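Local coordinates for protein group II chitinase (Ostrinia furnacalis, PDB 6JAV) that probably hydrolyses internal glycosidic bonds of chitin, this chain being a family 18 catalytic domain of a much longer insect chitinase, here with an inhibitor bound, at residues 58-61 with 65-68; 176-181 with 235-240; 311-314 with 319-322; 349-354 with 362-367. All blocks are in the same frame, centred on the assembly; numbering follows the deposited sequence.

Contact 1 of 4, residues 58-61 with 65-68; sequences WSDY and FYER
Ser59 and Asp60, in the middle of the short helix 57-62, hand their backbone carbonyls to the first turn of helix 65-70, and the two helices come closest at Asp60 and Phe65, whose CA atoms are 4.5 Å apart. Phe65 N donates to Ser59 O at 2.9 Å, tilted somewhat from the carbonyl plane, whereas Tyr66 N meets Asp60 O at 3.2 Å in the carbonyl plane, on a lone pair, with a nearly straight N-H...O angle of 171°. Residues 58-61 include a wider pi-type turn.

Each of these bonds is matched by a side chain laid over a ring. Ser59 CB stands above the centre of the Phe65 ring, 3.9 Å from its centroid and 13° off the normal, a CH-pi contact. Asp60 CB sits over the Tyr66 ring but nearer its rim. With CG beside the backbone N (chi1 -59°), the Asp60 carboxylate continues past the rim by CE1, its plane nearly parallel to the ring. A water joins the two polar ends, giving a proton to Asp60 OD2 at 2.6 Å and accepting one from Tyr66 OH at 2.7 Å. Asp60 OD1 is taken by Tyr41 and Asn15, so both carboxylate oxygens of this buried acid are engaged. Tyr61 CE1 reaches Tyr66 CE2 at 3.6 Å, the two ring planes almost perpendicular.

Tyr66 also meets Tyr41, Phe120 and Tyr118 edge-to-face. The pair is a corner between two consecutive short helices of the family 18 TIM barrel, its side chains packing on strands 38-46 and 52-54 and on helix 101-118.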
loop_
_atom_site.group_PDB
_atom_site.type_symbol
_atom_site.label_atom_id
_atom_site.label_comp_id
_atom_site.label_asym_id
_atom_site.label_seq_id
_atom_site.Cartn_x
_atom_site.Cartn_y
_atom_site.Cartn_z
ATOM N N TRP A 58 -15.742 -15.332 -8.603
ATOM C CA TRP A 58 -15.662 -15.418 -10.066
ATOM C C TRP A 58 -14.212 -15.312 -10.533
ATOM O O TRP A 58 -13.764 -16.095 -11.382
ATOM C CB TRP A 58 -16.533 -14.332 -10.728
ATOM C CG TRP A 58 -16.403 -14.178 -12.270
ATOM C CD1 TRP A 58 -15.958 -13.082 -12.954
ATOM C CD2 TRP A 58 -16.749 -15.145 -13.259
ATOM N NE1 TRP A 58 -16.001 -13.309 -14.313
ATOM C CE2 TRP A 58 -16.483 -14.574 -14.523
ATOM C CE3 TRP A 58 -17.247 -16.431 -13.197
ATOM C CZ2 TRP A 58 -16.699 -15.267 -15.720
ATOM C CZ3 TRP A 58 -17.453 -17.133 -14.389
ATOM C CH2 TRP A 58 -17.175 -16.549 -15.625
ATOM N N SER A 59 -13.459 -14.346 -9.992
ATOM C CA SER A 59 -12.058 -14.234 -10.401
ATOM C C SER A 59 -11.175 -15.202 -9.618
ATOM O O SER A 59 -10.440 -16.003 -10.215
ATOM C CB SER A 59 -11.558 -12.792 -10.268
ATOM O OG SER A 59 -11.587 -12.364 -8.909
ATOM N N ASP A 60 -11.272 -15.165 -8.289
ATOM C CA ASP A 60 -10.325 -15.876 -7.429
ATOM C C ASP A 60 -10.383 -17.378 -7.651
ATOM O O ASP A 60 -9.345 -18.049 -7.631
ATOM C CB ASP A 60 -10.624 -15.577 -5.945
ATOM C CG ASP A 60 -10.558 -14.092 -5.590
ATOM O OD1 ASP A 60 -9.907 -13.298 -6.303
ATOM O OD2 ASP A 60 -11.202 -13.705 -4.588
ATOM N N TYR A 61 -11.591 -17.932 -7.796
ATOM C CA TYR A 61 -11.810 -19.374 -7.942
ATOM C C TYR A 61 -12.159 -19.750 -9.378
ATOM O O TYR A 61 -11.432 -20.519 -10.016
ATOM C CB TYR A 61 -12.933 -19.828 -6.999
ATOM C CG TYR A 61 -12.637 -19.727 -5.519
ATOM C CD1 TYR A 61 -11.330 -19.762 -5.037
ATOM C CD2 TYR A 61 -13.671 -19.628 -4.602
ATOM C CE1 TYR A 61 -11.075 -19.672 -3.664
ATOM C CE2 TYR A 61 -13.426 -19.550 -3.239
ATOM C CZ TYR A 61 -12.120 -19.570 -2.789
ATOM O OH TYR A 61 -11.876 -19.500 -1.428
ATOM N N PHE A 65 -7.756 -17.093 -10.415
ATOM C CA PHE A 65 -6.793 -16.013 -10.162
ATOM C C PHE A 65 -5.829 -16.353 -9.027
ATOM O O PHE A 65 -4.645 -16.007 -9.113
ATOM C CB PHE A 65 -7.491 -14.684 -9.847
ATOM C CG PHE A 65 -7.837 -13.848 -11.062
ATOM C CD1 PHE A 65 -8.207 -14.436 -12.259
ATOM C CD2 PHE A 65 -7.833 -12.458 -10.980
ATOM C CE1 PHE A 65 -8.540 -13.633 -13.373
ATOM C CE2 PHE A 65 -8.169 -11.665 -12.079
ATOM C CZ PHE A 65 -8.529 -12.262 -13.278
ATOM N N TYR A 66 -6.292 -17.007 -7.946
ATOM C CA TYR A 66 -5.330 -17.389 -6.908
ATOM C C TYR A 66 -4.208 -18.240 -7.505
ATOM O O TYR A 66 -3.011 -17.951 -7.306
ATOM C CB TYR A 66 -5.995 -18.177 -5.788
ATOM C CG TYR A 66 -6.811 -17.436 -4.756
ATOM C CD1 TYR A 66 -6.877 -16.038 -4.693
ATOM C CD2 TYR A 66 -7.497 -18.166 -3.806
ATOM C CE1 TYR A 66 -7.636 -15.395 -3.693
ATOM C CE2 TYR A 66 -8.243 -17.546 -2.825
ATOM C CZ TYR A 66 -8.305 -16.167 -2.774
ATOM O OH TYR A 66 -9.070 -15.568 -1.779
ATOM N N GLU A 67 -4.571 -19.295 -8.249
ATOM C CA GLU A 67 -3.556 -20.150 -8.851
ATOM C C GLU A 67 -2.665 -19.392 -9.813
ATOM O O GLU A 67 -1.452 -19.642 -9.880
ATOM C CB GLU A 67 -4.215 -21.327 -9.560
ATOM C CG GLU A 67 -4.971 -22.212 -8.618
ATOM C CD GLU A 67 -6.300 -21.727 -8.335
ATOM O OE1 GLU A 67 -6.541 -20.541 -8.614
ATOM O OE2 GLU A 67 -7.173 -22.437 -7.783
ATOM N N ARG A 68 -3.242 -18.462 -10.585
ATOM C CA ARG A 68 -2.477 -17.764 -11.597
ATOM C C ARG A 68 -1.531 -16.730 -10.998
ATOM O O ARG A 68 -0.608 -16.296 -11.700
ATOM C CB ARG A 68 -3.441 -17.125 -12.604
ATOM C CG ARG A 68 -4.075 -18.190 -13.539
ATOM C CD ARG A 68 -5.372 -17.668 -14.088
ATOM N NE ARG A 68 -5.153 -16.530 -14.967
ATOM C CZ ARG A 68 -6.133 -15.849 -15.560
ATOM N NH1 ARG A 68 -7.410 -16.188 -15.363
ATOM N NH2 ARG A 68 -5.836 -14.846 -16.366
HETATM O O HOH W 1 -10.010 -13.105 -2.337
#

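Contact 2 of 4, residues 176-181 with 235-240; sequences VIDAGY and MEKGTP
Lys237 stretches its aliphatic chain past Ile177 and sets its ammonium group beside Asp178. Its CE lies 4.2 Å from Ile177 CG2, the apolar part of the contact, and NZ comes within 3.2 Å of Asp178 OD1. That pair is a salt bridge, but its hydrogen bond is weak. CE is almost as near to OD1 as NZ is, at 3.3 Å, evidence that the lysine passes alongside the carboxylate oxygen instead of pointing squarely at it; the two side chains cross at about a right angle.

The lysine starts with CG beside its backbone N and then bends at chi2 and chi3, the latter at an unusual -101°, which brings NZ across to helix 174-180. There NZ also donates to a water 2.8 Å away. Ile177 O at 3.0 Å and Tyr181 O at 2.7 Å are within donating distance of this water, whose protons have further acceptors nearby. The water stands between the ammonium group and carbonyls at the end of helix 174-180.

Gly238, with positive phi, closes helix 227-236 in a Schellman motif just after Lys237. Both helices belong to the family 18 TIM-barrel domain, and the contact lies apart from the inhibitor, about 13 Å from Ile177's side chain. Asp178 has further partners: Tyr233 OH bonds to OD1, and Lys174 forms a salt bridge with OD2.

One carboxylate thus faces two lysines and a tyrosine hydroxyl, which would probably favour its charged form. With only 117 Å² buried and a weak central bond, the chemistry implies a mainly electrostatic, water-assisted link between two helix ends.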
loop_
_atom_site.group_PDB
_atom_site.type_symbol
_atom_site.label_atom_id
_atom_site.label_comp_id
_atom_site.label_asym_id
_atom_site.label_seq_id
_atom_site.Cartn_x
_atom_site.Cartn_y
_atom_site.Cartn_z
ATOM N N VAL A 176 -2.632 6.755 14.976
ATOM C CA VAL A 176 -3.086 5.388 14.725
ATOM C C VAL A 176 -2.045 4.386 15.189
ATOM O O VAL A 176 -2.384 3.360 15.773
ATOM C CB VAL A 176 -3.427 5.208 13.232
ATOM C CG1 VAL A 176 -3.836 3.765 12.967
ATOM C CG2 VAL A 176 -4.545 6.173 12.846
ATOM N N ILE A 177 -0.771 4.649 14.907
ATOM C CA ILE A 177 0.293 3.770 15.365
ATOM C C ILE A 177 0.230 3.628 16.882
ATOM O O ILE A 177 0.298 2.521 17.429
ATOM C CB ILE A 177 1.660 4.307 14.900
ATOM C CG1 ILE A 177 1.797 4.292 13.352
ATOM C CG2 ILE A 177 2.795 3.512 15.534
ATOM C CD1 ILE A 177 2.915 5.238 12.869
ATOM N N ASP A 178 0.110 4.769 17.574
ATOM C CA ASP A 178 0.084 4.758 19.033
ATOM C C ASP A 178 -1.117 3.977 19.557
ATOM O O ASP A 178 -1.011 3.267 20.568
ATOM C CB ASP A 178 0.012 6.195 19.544
ATOM C CG ASP A 178 1.338 6.948 19.445
ATOM O OD1 ASP A 178 2.408 6.314 19.231
ATOM O OD2 ASP A 178 1.291 8.203 19.638
ATOM N N ALA A 179 -2.270 4.098 18.892
ATOM C CA ALA A 179 -3.499 3.503 19.400
ATOM C C ALA A 179 -3.644 2.032 19.054
ATOM O O ALA A 179 -4.224 1.279 19.845
ATOM C CB ALA A 179 -4.724 4.231 18.847
ATOM N N GLY A 180 -3.137 1.592 17.905
ATOM C CA GLY A 180 -3.524 0.291 17.399
ATOM C C GLY A 180 -2.466 -0.781 17.468
ATOM O O GLY A 180 -2.807 -1.958 17.360
ATOM N N TYR A 181 -1.181 -0.420 17.608
ATOM C CA TYR A 181 -0.117 -1.386 17.402
ATOM C C TYR A 181 0.740 -1.572 18.644
ATOM O O TYR A 181 1.315 -0.602 19.148
ATOM C CB TYR A 181 0.786 -0.962 16.245
ATOM C CG TYR A 181 0.064 -0.851 14.920
ATOM C CD1 TYR A 181 -0.597 -1.935 14.346
ATOM C CD2 TYR A 181 0.112 0.325 14.212
ATOM C CE1 TYR A 181 -1.249 -1.807 13.103
ATOM C CE2 TYR A 181 -0.527 0.463 12.999
ATOM C CZ TYR A 181 -1.205 -0.605 12.452
ATOM O OH TYR A 181 -1.815 -0.401 11.222
ATOM N N MET A 235 10.672 2.879 13.907
ATOM C CA MET A 235 11.925 2.413 14.505
ATOM C C MET A 235 12.030 2.826 15.974
ATOM O O MET A 235 12.439 2.012 16.817
ATOM C CB MET A 235 13.117 2.889 13.679
ATOM C CG MET A 235 13.132 2.195 12.305
ATOM S SD MET A 235 14.699 2.335 11.426
ATOM C CE MET A 235 14.629 4.059 11.078
ATOM N N GLU A 236 11.641 4.062 16.294
ATOM C CA GLU A 236 11.686 4.519 17.690
ATOM C C GLU A 236 10.790 3.656 18.573
ATOM O O GLU A 236 11.125 3.370 19.736
ATOM C CB GLU A 236 11.253 5.985 17.741
ATOM C CG GLU A 236 11.139 6.590 19.140
ATOM C CD GLU A 236 10.493 7.983 19.132
ATOM O OE1 GLU A 236 10.650 8.730 18.138
ATOM O OE2 GLU A 236 9.814 8.327 20.122
ATOM N N LYS A 237 9.659 3.198 18.024
ATOM C CA LYS A 237 8.728 2.361 18.773
ATOM C C LYS A 237 9.200 0.923 18.933
ATOM O O LYS A 237 8.520 0.143 19.620
ATOM C CB LYS A 237 7.336 2.396 18.108
ATOM C CG LYS A 237 6.665 3.763 18.175
ATOM C CD LYS A 237 5.987 3.975 19.503
ATOM C CE LYS A 237 4.509 3.755 19.374
ATOM N NZ LYS A 237 3.789 3.854 20.696
ATOM N N GLY A 238 10.311 0.533 18.302
ATOM C CA GLY A 238 10.892 -0.787 18.495
ATOM C C GLY A 238 11.040 -1.636 17.243
ATOM O O GLY A 238 11.355 -2.829 17.344
ATOM N N THR A 239 10.852 -1.043 16.030
ATOM C CA THR A 239 10.943 -1.901 14.849
ATOM C C THR A 239 12.367 -1.897 14.294
ATOM O O THR A 239 12.899 -0.817 14.003
ATOM C CB THR A 239 10.009 -1.388 13.758
ATOM O OG1 THR A 239 8.700 -1.241 14.307
ATOM C CG2 THR A 239 9.926 -2.364 12.586
ATOM N N PRO A 240 12.982 -3.061 14.079
ATOM C CA PRO A 240 14.276 -3.101 13.365
ATOM C C PRO A 240 14.149 -2.594 11.935
ATOM O O PRO A 240 13.138 -2.831 11.261
ATOM C CB PRO A 240 14.661 -4.585 13.383
ATOM C CG PRO A 240 13.818 -5.223 14.496
ATOM C CD PRO A 240 12.539 -4.400 14.529
HETATM O O HOH W 2 1.976 1.946 19.824
#

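Contact 3 of 4, residues 311-314 with 319-322; sequences PYAY and WVSF
Tyr312 lies over Trp319 in an offset stack, the phenol ring and the six-membered ring of the indole inclined by 20° with centroids 4.6 Å apart. The overlap is along one side of the indole: Tyr312 CG stands 3.3 Å from Trp319 CZ2, and Tyr312 CD1 is equally close to NE1. Tyr312 CB adds a CH-pi contact over the same six-membered ring. With CG between the backbone N and the carbonyl carbon (chi1 62°), the tyrosine turns back over its diagonal neighbour, while Trp319 extends toward it with CG anti to N. Tyr314 CB approaches Trp319 CD1 obliquely at 3.8 Å.

At the far end Pro311 and Phe322 cross at about a right angle. Pro311 CG rests over one face of the phenyl ring, 3.8 Å from its centroid and offset toward the rim, and Ala313 CB meets the ring edge.

These orientations are set by an antiparallel hairpin. Ala313 and Val320 form a hydrogen-bonded pair: Ala313 N to Val320 O and Val320 N to Ala313 O are both 2.8 Å. Phe322 N donates to Pro311 O at 3.2 Å. Tyr312-Ser321 and Tyr314-Trp319 are the flanking non-hydrogen-bonded pairs.

Trp319 NE1 donates to His263 O, and Ser321 OG hydrogen-bonds with Val211 N and Gly209 O. The hairpin runs between strands 300-302 and 244-257, with Ala313, Val320 and Phe322 against helix 287-296.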
loop_
_atom_site.group_PDB
_atom_site.type_symbol
_atom_site.label_atom_id
_atom_site.label_comp_id
_atom_site.label_asym_id
_atom_site.label_seq_id
_atom_site.Cartn_x
_atom_site.Cartn_y
_atom_site.Cartn_z
ATOM N N PRO A 311 5.781 15.706 -7.428
ATOM C CA PRO A 311 5.074 16.788 -8.127
ATOM C C PRO A 311 3.598 16.852 -7.786
ATOM O O PRO A 311 2.981 15.932 -7.238
ATOM C CB PRO A 311 5.243 16.441 -9.607
ATOM C CG PRO A 311 5.542 14.973 -9.600
ATOM C CD PRO A 311 6.236 14.641 -8.333
ATOM N N TYR A 312 2.999 17.981 -8.172
ATOM C CA TYR A 312 1.562 18.025 -8.394
ATOM C C TYR A 312 1.312 18.583 -9.789
ATOM O O TYR A 312 2.207 19.153 -10.413
ATOM C CB TYR A 312 0.800 18.795 -7.309
ATOM C CG TYR A 312 1.161 20.264 -7.180
ATOM C CD1 TYR A 312 0.514 21.218 -7.956
ATOM C CD2 TYR A 312 2.112 20.689 -6.254
ATOM C CE1 TYR A 312 0.819 22.570 -7.820
ATOM C CE2 TYR A 312 2.421 22.058 -6.117
ATOM C CZ TYR A 312 1.771 22.966 -6.904
ATOM O OH TYR A 312 2.063 24.318 -6.792
ATOM N N ALA A 313 0.112 18.350 -10.293
ATOM C CA ALA A 313 -0.250 18.813 -11.636
ATOM C C ALA A 313 -1.686 19.310 -11.636
ATOM O O ALA A 313 -2.531 18.817 -10.888
ATOM C CB ALA A 313 -0.068 17.696 -12.676
ATOM N N TYR A 314 -1.986 20.286 -12.512
ATOM C CA TYR A 314 -3.326 20.858 -12.471
ATOM C C TYR A 314 -3.761 21.342 -13.846
ATOM O O TYR A 314 -2.939 21.619 -14.722
ATOM C CB TYR A 314 -3.445 21.998 -11.442
ATOM C CG TYR A 314 -2.550 23.180 -11.768
ATOM C CD1 TYR A 314 -1.222 23.223 -11.348
ATOM C CD2 TYR A 314 -3.030 24.236 -12.542
ATOM C CE1 TYR A 314 -0.397 24.290 -11.669
ATOM C CE2 TYR A 314 -2.224 25.301 -12.856
ATOM C CZ TYR A 314 -0.914 25.328 -12.428
ATOM O OH TYR A 314 -0.121 26.403 -12.766
ATOM N N TRP A 319 -6.760 19.059 -9.794
ATOM C CA TRP A 319 -5.420 19.136 -9.214
ATOM C C TRP A 319 -5.073 17.749 -8.669
ATOM O O TRP A 319 -5.919 17.127 -8.018
ATOM C CB TRP A 319 -5.484 20.156 -8.065
ATOM C CG TRP A 319 -4.211 20.680 -7.458
ATOM C CD1 TRP A 319 -3.641 21.926 -7.671
ATOM C CD2 TRP A 319 -3.421 20.055 -6.437
ATOM N NE1 TRP A 319 -2.524 22.078 -6.876
ATOM C CE2 TRP A 319 -2.366 20.945 -6.112
ATOM C CE3 TRP A 319 -3.480 18.804 -5.785
ATOM C CZ2 TRP A 319 -1.393 20.640 -5.158
ATOM C CZ3 TRP A 319 -2.515 18.503 -4.820
ATOM C CH2 TRP A 319 -1.480 19.410 -4.526
ATOM N N VAL A 320 -3.860 17.259 -8.927
ATOM C CA VAL A 320 -3.490 15.910 -8.470
ATOM C C VAL A 320 -2.055 15.911 -7.965
ATOM O O VAL A 320 -1.175 16.528 -8.568
ATOM C CB VAL A 320 -3.704 14.876 -9.603
ATOM C CG1 VAL A 320 -2.795 15.151 -10.789
ATOM C CG2 VAL A 320 -3.500 13.428 -9.074
ATOM N N SER A 321 -1.806 15.214 -6.848
ATOM C CA SER A 321 -0.440 15.062 -6.356
ATOM C C SER A 321 -0.041 13.597 -6.441
ATOM O O SER A 321 -0.882 12.713 -6.250
ATOM C CB SER A 321 -0.308 15.561 -4.911
ATOM O OG SER A 321 -1.180 14.862 -4.049
ATOM N N PHE A 322 1.234 13.344 -6.732
ATOM C CA PHE A 322 1.669 12.002 -7.118
ATOM C C PHE A 322 3.189 11.922 -7.064
ATOM O O PHE A 322 3.887 12.922 -6.853
ATOM C CB PHE A 322 1.140 11.645 -8.526
ATOM C CG PHE A 322 1.735 12.480 -9.620
ATOM C CD1 PHE A 322 1.274 13.782 -9.839
ATOM C CD2 PHE A 322 2.784 12.010 -10.397
ATOM C CE1 PHE A 322 1.838 14.583 -10.845
ATOM C CE2 PHE A 322 3.346 12.821 -11.427
ATOM C CZ PHE A 322 2.862 14.108 -11.615
#

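Contact 4 of 4, residues 349-354 with 362-367; sequences DLDDYR and HPLLNA
Residues 349-354 form an irregular loop that meets the N-terminus of helix 363-373 most closely at Tyr353 and His362, CA atoms 4.4 Å apart, and His362 N donates to Asp352 O. This is a helix N-terminus gripped by an acidic side chain from the preceding loop, His362 holding the N-cap position.

Asp351 is that acid. Its CG, anti to the backbone N (chi1 -166°), carries the carboxylate into the first turn, where OD1 accepts from Leu364 N at 3.1 Å on its syn side and OD2 accepts from Leu365 N at 2.9 Å. His362 ND1 adds a third bond, 2.8 Å to OD2, with the oxygen lying in the imidazole plane. Seen from the carboxylate, however, Leu365 N and His362 ND1 arrive at OD2 from opposite faces, each about 40° out of plane. Two main-chain N-H groups and the helix end would probably favour a charged carboxylate in this buried place.

The His362 ring is held between Tyr353 CB, 3.8 Å from its centroid on one face, and Leu365 CD2 on the other. Asp352 CB packs on Pro363 CD at 3.6 Å. Asp352 is the centre of an inverse gamma turn; its carboxylate accepts from Arg356 N and Cys357 N, and Tyr353 OH hydrogen-bonds to Lys25 O.

Within the first turn, His362 O takes both Asn366 N and Asn366 ND2, at 2.9 and 3.1 Å, from opposite faces of its carbonyl plane.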
loop_
_atom_site.group_PDB
_atom_site.type_symbol
_atom_site.label_atom_id
_atom_site.label_comp_id
_atom_site.label_asym_id
_atom_site.label_seq_id
_atom_site.Cartn_x
_atom_site.Cartn_y
_atom_site.Cartn_z
ATOM N N ASP A 349 -1.018 -2.589 -10.892
ATOM C CA ASP A 349 -1.912 -2.231 -11.991
ATOM C C ASP A 349 -2.098 -0.737 -12.138
ATOM O O ASP A 349 -2.861 -0.313 -13.011
ATOM C CB ASP A 349 -3.286 -2.849 -11.711
ATOM C CG ASP A 349 -3.770 -2.536 -10.308
ATOM O OD1 ASP A 349 -3.422 -3.300 -9.371
ATOM O OD2 ASP A 349 -4.445 -1.511 -10.105
ATOM N N LEU A 350 -1.408 0.080 -11.340
ATOM C CA LEU A 350 -1.573 1.520 -11.409
ATOM C C LEU A 350 -0.396 2.233 -12.058
ATOM O O LEU A 350 -0.564 3.375 -12.507
ATOM C CB LEU A 350 -1.846 2.111 -10.013
ATOM C CG LEU A 350 -3.076 1.499 -9.296
ATOM C CD1 LEU A 350 -3.114 1.919 -7.814
ATOM C CD2 LEU A 350 -4.389 1.897 -9.990
ATOM N N ASP A 351 0.784 1.618 -12.083
ATOM C CA ASP A 351 1.925 2.122 -12.851
ATOM C C ASP A 351 1.592 2.015 -14.341
ATOM O O ASP A 351 0.612 1.378 -14.727
ATOM C CB ASP A 351 3.154 1.280 -12.479
ATOM C CG ASP A 351 4.498 1.858 -12.928
ATOM O OD1 ASP A 351 4.602 3.007 -13.422
ATOM O OD2 ASP A 351 5.472 1.094 -12.757
ATOM N N ASP A 352 2.398 2.650 -15.189
ATOM C CA ASP A 352 2.154 2.623 -16.641
ATOM C C ASP A 352 2.740 1.343 -17.249
ATOM O O ASP A 352 3.719 1.349 -18.003
ATOM C CB ASP A 352 2.728 3.881 -17.282
ATOM C CG ASP A 352 2.371 4.002 -18.754
ATOM O OD1 ASP A 352 1.425 3.312 -19.208
ATOM O OD2 ASP A 352 3.056 4.779 -19.463
ATOM N N TYR A 353 2.092 0.211 -16.925
ATOM C CA TYR A 353 2.591 -1.095 -17.379
ATOM C C TYR A 353 2.438 -1.294 -18.884
ATOM O O TYR A 353 3.120 -2.161 -19.444
ATOM C CB TYR A 353 1.930 -2.267 -16.600
ATOM C CG TYR A 353 0.413 -2.274 -16.686
ATOM C CD1 TYR A 353 -0.332 -1.479 -15.845
ATOM C CD2 TYR A 353 -0.260 -3.087 -17.602
ATOM C CE1 TYR A 353 -1.701 -1.438 -15.919
ATOM C CE2 TYR A 353 -1.665 -3.061 -17.686
ATOM C CZ TYR A 353 -2.365 -2.219 -16.851
ATOM O OH TYR A 353 -3.751 -2.137 -16.834
ATOM N N ARG A 354 1.586 -0.505 -19.543
ATOM C CA ARG A 354 1.396 -0.619 -20.993
ATOM C C ARG A 354 2.217 0.381 -21.790
ATOM O O ARG A 354 2.146 0.373 -23.026
ATOM C CB ARG A 354 -0.083 -0.467 -21.346
ATOM C CG ARG A 354 -0.914 -1.566 -20.746
ATOM C CD ARG A 354 -2.242 -1.578 -21.360
ATOM N NE ARG A 354 -3.135 -2.559 -20.758
ATOM C CZ ARG A 354 -3.197 -3.832 -21.116
ATOM N NH1 ARG A 354 -2.408 -4.298 -22.078
ATOM N NH2 ARG A 354 -4.055 -4.637 -20.507
ATOM N N HIS A 362 6.212 0.188 -17.128
ATOM C CA HIS A 362 6.448 0.210 -15.687
ATOM C C HIS A 362 7.518 1.243 -15.320
ATOM O O HIS A 362 8.532 0.904 -14.698
ATOM C CB HIS A 362 6.821 -1.172 -15.151
ATOM C CG HIS A 362 5.662 -1.964 -14.613
ATOM N ND1 HIS A 362 4.852 -1.508 -13.596
ATOM C CD2 HIS A 362 5.168 -3.180 -14.970
ATOM C CE1 HIS A 362 3.929 -2.423 -13.324
ATOM N NE2 HIS A 362 4.106 -3.452 -14.141
ATOM N N PRO A 363 7.322 2.515 -15.671
ATOM C CA PRO A 363 8.379 3.502 -15.374
ATOM C C PRO A 363 8.650 3.681 -13.885
ATOM O O PRO A 363 9.811 3.814 -13.473
ATOM C CB PRO A 363 7.843 4.787 -16.039
ATOM C CG PRO A 363 6.342 4.612 -16.038
ATOM C CD PRO A 363 6.143 3.134 -16.303
ATOM N N LEU A 364 7.606 3.716 -13.058
ATOM C CA LEU A 364 7.850 3.915 -11.631
ATOM C C LEU A 364 8.500 2.691 -11.004
ATOM O O LEU A 364 9.484 2.803 -10.249
ATOM C CB LEU A 364 6.548 4.265 -10.910
ATOM C CG LEU A 364 5.817 5.546 -11.360
ATOM C CD1 LEU A 364 4.621 5.861 -10.436
ATOM C CD2 LEU A 364 6.736 6.749 -11.462
ATOM N N LEU A 365 7.961 1.513 -11.290
ATOM C CA LEU A 365 8.494 0.301 -10.686
ATOM C C LEU A 365 9.900 -0.003 -11.182
ATOM O O LEU A 365 10.765 -0.411 -10.393
ATOM C CB LEU A 365 7.519 -0.850 -10.931
ATOM C CG LEU A 365 7.798 -2.171 -10.226
ATOM C CD1 LEU A 365 8.047 -1.983 -8.708
ATOM C CD2 LEU A 365 6.617 -3.110 -10.488
ATOM N N ASN A 366 10.170 0.219 -12.467
ATOM C CA ASN A 366 11.550 0.076 -12.942
ATOM C C ASN A 366 12.496 1.070 -12.274
ATOM O O ASN A 366 13.665 0.746 -12.037
ATOM C CB ASN A 366 11.628 0.196 -14.462
ATOM C CG ASN A 366 11.471 -1.131 -15.138
ATOM O OD1 ASN A 366 12.340 -2.006 -15.021
ATOM N ND2 ASN A 366 10.359 -1.309 -15.858
ATOM N N ALA A 367 12.032 2.289 -12.008
ATOM C CA ALA A 367 12.887 3.254 -11.305
ATOM C C ALA A 367 13.245 2.740 -9.913
ATOM O O ALA A 367 14.395 2.871 -9.468
ATOM C CB ALA A 367 12.194 4.618 -11.217
#

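How the contacts relate
Contacts 1, 3 and 4 are buried, whereas contact 2 is only partly so and buries the least surface. Contacts 1 and 3 each join neighbouring elements along the chain and combine backbone hydrogen bonds with rings, one in a helical corner and the other in a hairpin. Contact 4 adds side-chain-to-backbone bonds to a helix start, unlike the ring packing of contacts 1 and 3, and contact 2 relies on a salt bridge and water. Helix 287-296 and strand 244-257 are shared neighbours of contacts 3 and 4, whose nearest atoms are about 6 Å apart. Contact 2 lies across the chain's centre from contacts 1 and 4.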